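Local coordinates for protein oxygen-independent coproporphyrinogen III oxidase (Escherichia coli, PDB 1OLT) that catalyses the oxygen-independent oxidative decarboxylation of two propionate groups of coproporphyrinogen III to vinyl groups in heme biosynthesis, using S-adenosylmethionine and a [4Fe-4S] cluster, at residues A[4-13]-A[424-436]. Sequence-based numbering, arbitrary orientation. Where two conformers were deposited one is given.
Sequences QQIDWDLALI and QVTAKGRLLIRNI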
ATOM      1  N   GLN A   4     -22.547  -2.640  10.266  0.50 14.00           N
ATOM      2  CA  GLN A   4     -21.461  -3.111   9.378  0.50 14.17           C
ATOM      3  C   GLN A   4     -21.695  -4.576   8.991  0.50 14.89           C
ATOM      4  O   GLN A   4     -22.611  -5.220   9.510  0.50 15.34           O
ATOM      5  CB  GLN A   4     -20.055  -2.940  10.035  0.50 13.78           C
ATOM      6  CG  GLN A   4     -19.985  -2.199  11.396  0.50 12.44           C
ATOM      7  CD  GLN A   4     -19.534  -3.091  12.576  0.50 10.43           C
ATOM      8  OE1 GLN A   4     -19.317  -4.277  12.418  0.50 12.34           O
ATOM      9  NE2 GLN A   4     -19.404  -2.505  13.739  0.50  7.70           N
ATOM     10  N   GLN A   5     -20.868  -5.091   8.077  0.75 15.37           N
ATOM     11  CA  GLN A   5     -20.959  -6.480   7.644  0.75 15.76           C
ATOM     12  C   GLN A   5     -20.016  -7.386   8.429  0.75 15.76           C
ATOM     13  O   GLN A   5     -20.331  -8.576   8.592  0.75 15.08           O
ATOM     14  CB  GLN A   5     -20.769  -6.624   6.113  0.75 16.08           C
ATOM     15  CG  GLN A   5     -22.009  -7.199   5.350  0.75 16.87           C
ATOM     16  CD  GLN A   5     -23.318  -6.392   5.552  0.75 18.76           C
ATOM     17  OE1 GLN A   5     -24.017  -6.574   6.555  0.75 19.66           O
ATOM     18  NE2 GLN A   5     -23.652  -5.526   4.587  0.75 18.62           N
ATOM     19  N   ILE A   6     -18.892  -6.856   8.942  0.75 15.61           N
ATOM     20  CA  ILE A   6     -18.130  -7.616   9.941  0.75 16.02           C
ATOM     21  C   ILE A   6     -18.980  -7.846  11.208  0.75 16.43           C
ATOM     22  O   ILE A   6     -19.801  -7.023  11.585  0.75 16.23           O
ATOM     23  CB  ILE A   6     -16.696  -7.011  10.317  0.75 15.81           C
ATOM     24  CG1 ILE A   6     -16.802  -5.884  11.334  0.75 15.75           C
ATOM     25  CG2 ILE A   6     -15.946  -6.542   9.067  0.75 15.18           C
ATOM     26  CD1 ILE A   6     -16.643  -6.283  12.761  0.75 15.63           C
ATOM     27  N   ASP A   7     -18.817  -9.014  11.814  0.50 16.91           N
ATOM     28  CA  ASP A   7     -19.429  -9.293  13.104  0.50 17.30           C
ATOM     29  C   ASP A   7     -18.280  -9.574  14.049  0.50 17.46           C
ATOM     30  O   ASP A   7     -17.574 -10.575  13.914  0.50 17.70           O
ATOM     31  CB  ASP A   7     -20.391 -10.481  13.046  0.50 17.32           C
ATOM     32  CG  ASP A   7     -20.629 -11.115  14.420  0.50 17.47           C
ATOM     33  OD1 ASP A   7     -20.881 -10.359  15.393  0.50 17.28           O
ATOM     34  OD2 ASP A   7     -20.570 -12.349  14.612  0.50 16.82           O
ATOM     35  N   TRP A   8     -18.114  -8.675  14.999  1.00 17.59           N
ATOM     36  CA  TRP A   8     -17.011  -8.731  15.961  1.00 17.79           C
ATOM     37  C   TRP A   8     -17.178  -9.868  16.959  1.00 18.40           C
ATOM     38  O   TRP A   8     -18.233  -9.999  17.556  1.00 19.05           O
ATOM     39  CB  TRP A   8     -16.943  -7.412  16.715  1.00 16.79           C
ATOM     40  CG  TRP A   8     -15.812  -7.304  17.657  1.00 15.80           C
ATOM     41  CD1 TRP A   8     -15.798  -7.668  18.983  1.00 15.31           C
ATOM     42  CD2 TRP A   8     -14.519  -6.757  17.385  1.00 13.45           C
ATOM     43  NE1 TRP A   8     -14.567  -7.399  19.533  1.00 14.20           N
ATOM     44  CE2 TRP A   8     -13.768  -6.829  18.580  1.00 12.09           C
ATOM     45  CE3 TRP A   8     -13.913  -6.200  16.250  1.00 11.83           C
ATOM     46  CZ2 TRP A   8     -12.464  -6.383  18.661  1.00 11.00           C
ATOM     47  CZ3 TRP A   8     -12.611  -5.752  16.344  1.00  7.00           C
ATOM     48  CH2 TRP A   8     -11.901  -5.853  17.522  1.00  9.04           C
ATOM     49  N   ASP A   9     -16.126 -10.661  17.142  1.00 19.34           N
ATOM     50  CA  ASP A   9     -16.116 -11.798  18.085  1.00 20.05           C
ATOM     51  C   ASP A   9     -14.821 -11.809  18.913  1.00 19.96           C
ATOM     52  O   ASP A   9     -13.838 -12.396  18.484  1.00 19.76           O
ATOM     53  CB  ASP A   9     -16.239 -13.106  17.298  1.00 20.35           C
ATOM     54  CG  ASP A   9     -16.551 -14.328  18.195  1.00 21.36           C
ATOM     55  OD1 ASP A   9     -15.647 -14.844  18.901  1.00 20.55           O
ATOM     56  OD2 ASP A   9     -17.683 -14.856  18.218  1.00 23.40           O
ATOM     57  N   LEU A  10     -14.830 -11.157  20.083  1.00 20.37           N
ATOM     58  CA  LEU A  10     -13.636 -11.054  20.957  1.00 20.78           C
ATOM     59  C   LEU A  10     -12.856 -12.364  21.120  1.00 20.97           C
ATOM     60  O   LEU A  10     -11.607 -12.365  21.063  1.00 20.65           O
ATOM     61  CB  LEU A  10     -14.016 -10.580  22.360  1.00 21.01           C
ATOM     62  CG  LEU A  10     -14.292  -9.088  22.582  1.00 22.29           C
ATOM     63  CD1 LEU A  10     -15.135  -8.868  23.856  1.00 21.98           C
ATOM     64  CD2 LEU A  10     -12.972  -8.226  22.627  1.00 22.15           C
ATOM     65  N   ALA A  11     -13.591 -13.467  21.328  1.00 20.92           N
ATOM     66  CA  ALA A  11     -12.979 -14.768  21.606  1.00 21.23           C
ATOM     67  C   ALA A  11     -12.234 -15.316  20.399  1.00 21.57           C
ATOM     68  O   ALA A  11     -11.095 -15.776  20.530  1.00 21.67           O
ATOM     69  CB  ALA A  11     -14.021 -15.770  22.096  1.00 21.24           C
ATOM     70  N   LEU A  12     -12.849 -15.256  19.217  1.00 21.89           N
ATOM     71  CA  LEU A  12     -12.166 -15.718  18.005  1.00 22.25           C
ATOM     72  C   LEU A  12     -10.927 -14.862  17.751  1.00 22.54           C
ATOM     73  O   LEU A  12      -9.897 -15.383  17.326  1.00 22.80           O
ATOM     74  CB  LEU A  12     -13.090 -15.715  16.776  1.00 22.24           C
ATOM     75  CG  LEU A  12     -14.215 -16.768  16.794  1.00 22.53           C
ATOM     76  CD1 LEU A  12     -15.333 -16.429  15.796  1.00 22.47           C
ATOM     77  CD2 LEU A  12     -13.674 -18.159  16.524  1.00 22.70           C
ATOM     78  N   ILE A  13     -11.042 -13.557  18.034  1.00 22.66           N
ATOM     79  CA  ILE A  13      -9.952 -12.590  17.865  1.00 22.91           C
ATOM     80  C   ILE A  13      -8.898 -12.736  18.986  1.00 23.20           C
ATOM     81  O   ILE A  13      -7.695 -12.520  18.742  1.00 23.67           O
ATOM     82  CB  ILE A  13     -10.519 -11.120  17.841  1.00 22.82           C
ATOM     83  CG1 ILE A  13     -11.523 -10.920  16.691  1.00 21.81           C
ATOM     84  CG2 ILE A  13      -9.368 -10.084  17.768  1.00 22.98           C
ATOM     85  CD1 ILE A  13     -12.532  -9.806  16.941  1.00 20.83           C
ATOM     86  N   GLN A 424     -15.864 -19.435   1.595  1.00 15.84           N
ATOM     87  CA  GLN A 424     -16.431 -18.134   1.886  1.00 16.12           C
ATOM     88  C   GLN A 424     -15.868 -17.684   3.247  1.00 15.73           C
ATOM     89  O   GLN A 424     -15.946 -18.418   4.232  1.00 16.21           O
ATOM     90  CB  GLN A 424     -17.963 -18.225   1.906  1.00 16.37           C
ATOM     91  CG  GLN A 424     -18.693 -16.951   2.297  1.00 17.46           C
ATOM     92  CD  GLN A 424     -18.447 -15.801   1.344  1.00 19.22           C
ATOM     93  OE1 GLN A 424     -18.991 -15.785   0.248  1.00 22.20           O
ATOM     94  NE2 GLN A 424     -17.630 -14.827   1.765  1.00 19.52           N
ATOM     95  N   VAL A 425     -15.259 -16.502   3.288  1.00 14.95           N
ATOM     96  CA  VAL A 425     -14.868 -15.898   4.570  1.00 14.20           C
ATOM     97  C   VAL A 425     -16.148 -15.309   5.163  1.00 13.50           C
ATOM     98  O   VAL A 425     -16.919 -14.652   4.477  1.00 12.98           O
ATOM     99  CB  VAL A 425     -13.763 -14.843   4.424  1.00 14.01           C
ATOM    100  CG1 VAL A 425     -13.310 -14.335   5.798  1.00 14.02           C
ATOM    101  CG2 VAL A 425     -12.590 -15.424   3.643  1.00 13.45           C
ATOM    102  N   THR A 426     -16.390 -15.616   6.427  1.00 13.14           N
ATOM    103  CA  THR A 426     -17.608 -15.214   7.093  1.00 12.84           C
ATOM    104  C   THR A 426     -17.456 -13.832   7.652  1.00 12.65           C
ATOM    105  O   THR A 426     -16.350 -13.291   7.709  1.00 12.15           O
ATOM    106  CB  THR A 426     -17.922 -16.167   8.274  1.00 13.01           C
ATOM    107  OG1 THR A 426     -16.854 -16.084   9.235  1.00 12.00           O
ATOM    108  CG2 THR A 426     -17.976 -17.627   7.833  1.00 12.36           C
ATOM    109  N   ALA A 427     -18.572 -13.265   8.085  1.00 12.48           N
ATOM    110  CA  ALA A 427     -18.571 -11.978   8.782  1.00 12.80           C
ATOM    111  C   ALA A 427     -17.579 -11.971   9.952  1.00 12.94           C
ATOM    112  O   ALA A 427     -16.851 -11.012  10.155  1.00 13.28           O
ATOM    113  CB  ALA A 427     -19.998 -11.642   9.294  1.00 12.81           C
ATOM    114  N   LYS A 428     -17.582 -13.055  10.713  1.00 13.13           N
ATOM    115  CA  LYS A 428     -16.642 -13.269  11.819  1.00 13.27           C
ATOM    116  C   LYS A 428     -15.154 -13.441  11.373  1.00 12.94           C
ATOM    117  O   LYS A 428     -14.239 -13.015  12.073  1.00 13.58           O
ATOM    118  CB  LYS A 428     -17.085 -14.517  12.632  1.00 13.16           C
ATOM    119  CG  LYS A 428     -18.343 -14.357  13.467  1.00 13.37           C
ATOM    120  CD  LYS A 428     -18.708 -15.705  14.168  1.00 14.38           C
ATOM    121  CE  LYS A 428     -20.013 -15.645  14.957  1.00 14.37           C
ATOM    122  NZ  LYS A 428     -20.036 -14.575  16.001  1.00 15.69           N
ATOM    123  N   GLY A 429     -14.914 -14.092  10.239  1.00 12.41           N
ATOM    124  CA  GLY A 429     -13.552 -14.317   9.756  1.00 12.29           C
ATOM    125  C   GLY A 429     -12.859 -13.174   9.002  1.00 12.18           C
ATOM    126  O   GLY A 429     -11.658 -13.255   8.737  1.00 11.68           O
ATOM    127  N   ARG A 430     -13.584 -12.119   8.644  1.00 12.67           N
ATOM    128  CA  ARG A 430     -12.984 -11.070   7.799  1.00 13.63           C
ATOM    129  C   ARG A 430     -11.778 -10.399   8.457  1.00 13.12           C
ATOM    130  O   ARG A 430     -10.787 -10.184   7.818  1.00 13.44           O
ATOM    131  CB  ARG A 430     -14.021 -10.029   7.372  1.00 14.27           C
ATOM    132  CG  ARG A 430     -15.068 -10.563   6.380  1.00 16.60           C
ATOM    133  CD  ARG A 430     -15.981  -9.479   5.829  1.00 19.82           C
ATOM    134  NE  ARG A 430     -15.181  -8.545   5.093  1.00 20.45           N
ATOM    135  CZ  ARG A 430     -15.505  -7.314   4.781  1.00 22.37           C
ATOM    136  NH1 ARG A 430     -16.658  -6.778   5.154  1.00 23.35           N
ATOM    137  NH2 ARG A 430     -14.619  -6.595   4.082  1.00 23.66           N
ATOM    138  N   LEU A 431     -11.871 -10.086   9.741  0.70 12.81           N
ATOM    139  CA  LEU A 431     -10.744  -9.460  10.455  0.70 12.76           C
ATOM    140  C   LEU A 431      -9.551 -10.416  10.641  0.70 13.03           C
ATOM    141  O   LEU A 431      -8.415  -9.981  10.907  0.70 12.09           O
ATOM    142  CB  LEU A 431     -11.200  -8.891  11.803  0.70 12.45           C
ATOM    143  CG  LEU A 431     -12.066  -7.634  11.689  0.70 12.08           C
ATOM    144  CD1 LEU A 431     -12.975  -7.457  12.892  0.70 11.50           C
ATOM    145  CD2 LEU A 431     -11.164  -6.370  11.473  0.70 12.40           C
ATOM    146  N   LEU A 432      -9.816 -11.716  10.488  1.00 13.43           N
ATOM    147  CA  LEU A 432      -8.791 -12.751  10.615  1.00 13.99           C
ATOM    148  C   LEU A 432      -8.378 -13.311   9.269  1.00 14.62           C
ATOM    149  O   LEU A 432      -8.047 -14.498   9.150  1.00 15.18           O
ATOM    150  CB  LEU A 432      -9.363 -13.850  11.516  1.00 14.22           C
ATOM    151  CG  LEU A 432      -9.755 -13.318  12.910  1.00 14.91           C
ATOM    152  CD1 LEU A 432     -10.405 -14.379  13.812  1.00 15.33           C
ATOM    153  CD2 LEU A 432      -8.511 -12.716  13.597  1.00 14.71           C
ATOM    154  N   ILE A 433      -8.401 -12.469   8.245  1.00 15.01           N
ATOM    155  CA  ILE A 433      -8.068 -12.896   6.898  1.00 15.45           C
ATOM    156  C   ILE A 433      -6.617 -13.355   6.741  1.00 16.27           C
ATOM    157  O   ILE A 433      -6.346 -14.255   5.987  1.00 15.64           O
ATOM    158  CB  ILE A 433      -8.371 -11.768   5.888  1.00 15.44           C
ATOM    159  CG1 ILE A 433      -8.379 -12.320   4.470  1.00 14.70           C
ATOM    160  CG2 ILE A 433      -7.361 -10.612   6.031  1.00 15.20           C
ATOM    161  CD1 ILE A 433      -9.491 -13.312   4.228  1.00 13.20           C
ATOM    162  N   ARG A 434      -5.687 -12.716   7.449  1.00 17.81           N
ATOM    163  CA  ARG A 434      -4.274 -13.097   7.378  1.00 18.85           C
ATOM    164  C   ARG A 434      -4.096 -14.528   7.923  1.00 18.55           C
ATOM    165  O   ARG A 434      -3.321 -15.316   7.359  1.00 18.24           O
ATOM    166  CB  ARG A 434      -3.368 -12.115   8.134  1.00 19.49           C
ATOM    167  CG  ARG A 434      -3.366 -10.642   7.605  1.00 22.83           C
ATOM    168  CD  ARG A 434      -2.913  -9.634   8.689  1.00 25.67           C
ATOM    169  NE  ARG A 434      -2.983  -8.191   8.351  1.00 29.71           N
ATOM    170  CZ  ARG A 434      -4.111  -7.432   8.278  1.00 30.33           C
ATOM    171  NH1 ARG A 434      -5.320  -7.966   8.440  1.00 29.24           N
ATOM    172  NH2 ARG A 434      -4.016  -6.114   8.008  1.00 31.19           N
ATOM    173  N   ASN A 435      -4.830 -14.857   8.993  1.00 18.29           N
ATOM    174  CA  ASN A 435      -4.870 -16.231   9.520  1.00 18.14           C
ATOM    175  C   ASN A 435      -5.287 -17.212   8.441  1.00 17.34           C
ATOM    176  O   ASN A 435      -4.622 -18.228   8.242  1.00 17.53           O
ATOM    177  CB  ASN A 435      -5.822 -16.375  10.716  1.00 18.62           C
ATOM    178  CG  ASN A 435      -5.570 -15.332  11.818  1.00 19.98           C
ATOM    179  OD1 ASN A 435      -6.110 -14.222  11.775  1.00 21.35           O
ATOM    180  ND2 ASN A 435      -4.767 -15.702  12.813  1.00 19.95           N
ATOM    181  N   ILE A 436      -6.370 -16.900   7.726  1.00 16.61           N
ATOM    182  CA  ILE A 436      -6.881 -17.782   6.676  1.00 15.96           C
ATOM    183  C   ILE A 436      -5.867 -17.948   5.533  1.00 16.00           C
ATOM    184  O   ILE A 436      -5.608 -19.069   5.064  1.00 16.20           O
ATOM    185  CB  ILE A 436      -8.244 -17.241   6.134  1.00 16.05           C
ATOM    186  CG1 ILE A 436      -9.338 -17.339   7.205  1.00 15.83           C
ATOM    187  CG2 ILE A 436      -8.674 -17.953   4.852  1.00 14.80           C
ATOM    188  CD1 ILE A 436     -10.499 -16.365   7.000  1.00 14.95           C
TER
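Lys-428 shares its ammonium group between two carboxylates of the N-terminal segment, forming a small salt-bridge network that joins this loop to 424-436. The shorter bridge, made in one of two conformers of Asp-7, runs from NZ to Asp-7 OD2 at 2.7 Å, nearly along the line of that oxygen's bond to CG; the longer goes to Asp-9 OD2 at 3.2 Å, on the anti side and a little out of the carboxylate plane. The lysine chain is extended through chi2 and chi3, then bends at its last torsion (chi4 -57°) to set NZ between the two acids, while Leu-12 CD1 packs across its CD at 3.8 Å. Asp-9 has a task for each oxygen: OD1, through its anti lone pair, accepts from Leu-12 N at 2.8 Å, an Asx motif that holds the turn carrying Leu-12. A methionine in place of Lys-428 would probably leave two neighbouring carboxylates without their shared counter-charge. The backbones add one weak hydrogen bond, Asp-7 N to Ala-427 O at 3.3 Å. On 424-436, Thr-426 OG1 accepts from Gly-429 N in an ST motif and donates to Gly-414 O. Apolar contacts continue the interface: in one of its two conformers, Leu-431 CD1 meets Ile-6 CD1 at 3.9 Å and Trp-8 CE3 at 3.7 Å, and Ile-13 CD1 covers one face of the indole. Arg-430 NH1 comes to Ile-6 CG2, the side chains crossing at about a right angle, but NH2 bonds to Phe-284 O and the guanidinium makes a cation-pi contact with Phe-381. The N-terminal loop thus lies over the link between strand 422-425 and helix 433-438, with Trp-8 touching helix 263-279, and Ile-6 and Leu-431 both resting on Phe-284 of strand 283-286.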